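Local coordinates for protein carboxylesterase (Ferroplasma acidiphilum, PDB 3WJ2) that probably hydrolyses carboxylic ester bonds as an alpha/beta-hydrolase-fold carboxylesterase of an archaeon, at residues L187-F192 with Y228-V233. Sequence-based numbering, arbitrary orientation.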
loop_
_atom_site.group_PDB
_atom_site.type_symbol
_atom_site.label_atom_id
_atom_site.label_comp_id
_atom_site.label_asym_id
_atom_site.label_seq_id
_atom_site.Cartn_x
_atom_site.Cartn_y
_atom_site.Cartn_z
ATOM N N LEU B 187 14.781 -8.528 10.267
ATOM C CA LEU B 187 15.896 -7.612 10.220
ATOM C C LEU B 187 15.826 -6.457 11.252
ATOM O O LEU B 187 16.784 -5.646 11.383
ATOM C CB LEU B 187 15.930 -6.921 8.877
ATOM C CG LEU B 187 16.324 -7.840 7.668
ATOM C CD1 LEU B 187 15.896 -7.083 6.346
ATOM C CD2 LEU B 187 17.760 -8.214 7.694
ATOM N N ALA B 188 14.625 -6.175 11.703
ATOM C CA ALA B 188 14.368 -4.906 12.444
ATOM C C ALA B 188 13.524 -5.195 13.683
ATOM O O ALA B 188 12.748 -6.202 13.790
ATOM C CB ALA B 188 13.612 -3.884 11.506
ATOM N N PRO B 189 13.572 -4.200 14.626
ATOM C CA PRO B 189 12.738 -4.339 15.791
ATOM C C PRO B 189 11.326 -3.905 15.455
ATOM O O PRO B 189 10.894 -2.834 15.967
ATOM C CB PRO B 189 13.338 -3.326 16.773
ATOM C CG PRO B 189 13.894 -2.202 15.862
ATOM C CD PRO B 189 14.432 -2.987 14.666
ATOM N N ASP B 190 10.507 -4.766 14.870
ATOM C CA ASP B 190 9.189 -4.214 14.257
ATOM C C ASP B 190 7.906 -4.740 14.848
ATOM O O ASP B 190 7.543 -5.918 14.662
ATOM C CB ASP B 190 9.274 -4.453 12.746
ATOM C CG ASP B 190 8.055 -3.927 11.982
ATOM O OD1 ASP B 190 7.395 -3.092 12.587
ATOM O OD2 ASP B 190 7.883 -4.368 10.812
ATOM N N ASN B 191 7.141 -3.916 15.550
ATOM C CA ASN B 191 5.762 -4.267 15.916
ATOM C C ASN B 191 4.790 -3.170 15.460
ATOM O O ASN B 191 3.710 -2.922 16.052
ATOM C CB ASN B 191 5.583 -4.558 17.421
ATOM C CG ASN B 191 5.772 -3.324 18.271
ATOM O OD1 ASN B 191 6.451 -2.378 17.859
ATOM N ND2 ASN B 191 5.238 -3.340 19.481
ATOM N N PHE B 192 5.146 -2.543 14.366
ATOM C CA PHE B 192 4.327 -1.357 14.004
ATOM C C PHE B 192 4.271 -1.060 12.524
ATOM O O PHE B 192 3.539 -0.073 12.193
ATOM C CB PHE B 192 4.862 -0.078 14.783
ATOM C CG PHE B 192 6.279 0.183 14.553
ATOM C CD1 PHE B 192 6.760 0.744 13.345
ATOM C CD2 PHE B 192 7.206 -0.271 15.541
ATOM C CE1 PHE B 192 8.139 0.926 13.127
ATOM C CE2 PHE B 192 8.547 -0.171 15.335
ATOM C CZ PHE B 192 9.040 0.483 14.170
ATOM N N TYR B 228 24.164 -6.360 14.700
ATOM C CA TYR B 228 24.322 -7.828 14.402
ATOM C C TYR B 228 23.138 -8.616 14.878
ATOM O O TYR B 228 23.007 -9.814 14.535
ATOM C CB TYR B 228 25.605 -8.356 15.080
ATOM C CG TYR B 228 26.895 -7.615 14.556
ATOM C CD1 TYR B 228 26.882 -6.889 13.330
ATOM C CD2 TYR B 228 28.081 -7.588 15.332
ATOM C CE1 TYR B 228 28.015 -6.199 12.876
ATOM C CE2 TYR B 228 29.205 -6.949 14.841
ATOM C CZ TYR B 228 29.183 -6.264 13.659
ATOM O OH TYR B 228 30.325 -5.574 13.298
ATOM N N PHE B 229 22.238 -7.999 15.660
ATOM C CA PHE B 229 20.947 -8.597 15.997
ATOM C C PHE B 229 19.928 -8.110 14.963
ATOM O O PHE B 229 19.123 -8.876 14.453
ATOM C CB PHE B 229 20.421 -8.156 17.420
ATOM C CG PHE B 229 19.116 -8.823 17.842
ATOM C CD1 PHE B 229 19.126 -9.787 18.810
ATOM C CD2 PHE B 229 17.875 -8.603 17.142
ATOM C CE1 PHE B 229 17.912 -10.430 19.261
ATOM C CE2 PHE B 229 16.678 -9.245 17.575
ATOM C CZ PHE B 229 16.720 -10.200 18.642
ATOM N N SER B 230 19.954 -6.798 14.641
ATOM C CA SER B 230 18.992 -6.207 13.696
ATOM C C SER B 230 19.787 -5.398 12.681
ATOM O O SER B 230 20.161 -4.210 12.935
ATOM C CB SER B 230 17.926 -5.223 14.335
ATOM O OG SER B 230 17.008 -5.915 15.259
ATOM N N PRO B 231 20.109 -5.899 11.510
ATOM C CA PRO B 231 20.927 -5.224 10.507
ATOM C C PRO B 231 20.368 -3.861 10.099
ATOM O O PRO B 231 21.131 -3.010 9.634
ATOM C CB PRO B 231 20.891 -6.213 9.291
ATOM C CG PRO B 231 20.890 -7.559 10.031
ATOM C CD PRO B 231 19.921 -7.342 11.230
ATOM N N LEU B 232 19.052 -3.657 10.246
ATOM C CA LEU B 232 18.511 -2.378 9.820
ATOM C C LEU B 232 18.988 -1.280 10.749
ATOM O O LEU B 232 18.788 -0.125 10.390
ATOM C CB LEU B 232 16.947 -2.430 9.760
ATOM C CG LEU B 232 16.574 -2.864 8.372
ATOM C CD1 LEU B 232 15.048 -3.303 8.383
ATOM C CD2 LEU B 232 16.766 -1.733 7.276
ATOM N N VAL B 233 19.587 -1.594 11.889
ATOM C CA VAL B 233 20.107 -0.493 12.759
ATOM C C VAL B 233 21.509 -0.055 12.355
ATOM O O VAL B 233 22.029 0.908 13.000
ATOM C CB VAL B 233 19.882 -0.805 14.282
ATOM C CG1 VAL B 233 18.407 -1.120 14.579
ATOM C CG2 VAL B 233 20.735 -1.838 14.731
#
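Leu187 and Leu232 meet twice, through a backbone hydrogen bond and through their side chains, an example of a short 3-10 turn docking on a neighbouring loop through one backbone bond and apolar packing. Leu232 N donates to Leu187 O over 3.2 Å, nearly straight at 168°, with the donor slightly tilted from the carbonyl plane. The preceding residue, Pro231, has no N-H to offer, and its CD rests 3.6 Å from the same oxygen. Followed outward, the Leu232 side chain begins with CB beside Leu187 O and Ala188 CB, continues with CG near Leu187 CB, and ends with CD1 against the Leu187 CB methylene at 3.8 Å and the Ala188 CB methyl at 3.5 Å, the second a close approach for two carbons. An alanine in place of Leu232 would probably open a gap against Leu187 and Ala188, while the backbone bond could persist. CG of Leu187 stands anti to its carbonyl carbon (chi1 -70°). From it CD2 extends to Pro231 CB and CG, both at 4.0 Å, the two side chains crossing at about a right angle. Tyr260 of helix 254-266 packs on both, and Phe192 of a second subunit touches Ala188 and Leu232. Val233 N bonds back to Ser230 O, an i to i-3 hydrogen bond that fits the 3-10 turn of 231-233. The arrangement is loop-to-loop packing in an alpha/beta-hydrolase fold, joining the loop after strand 180-183 to the loop that leads into strand 243-248, beside a subunit interface.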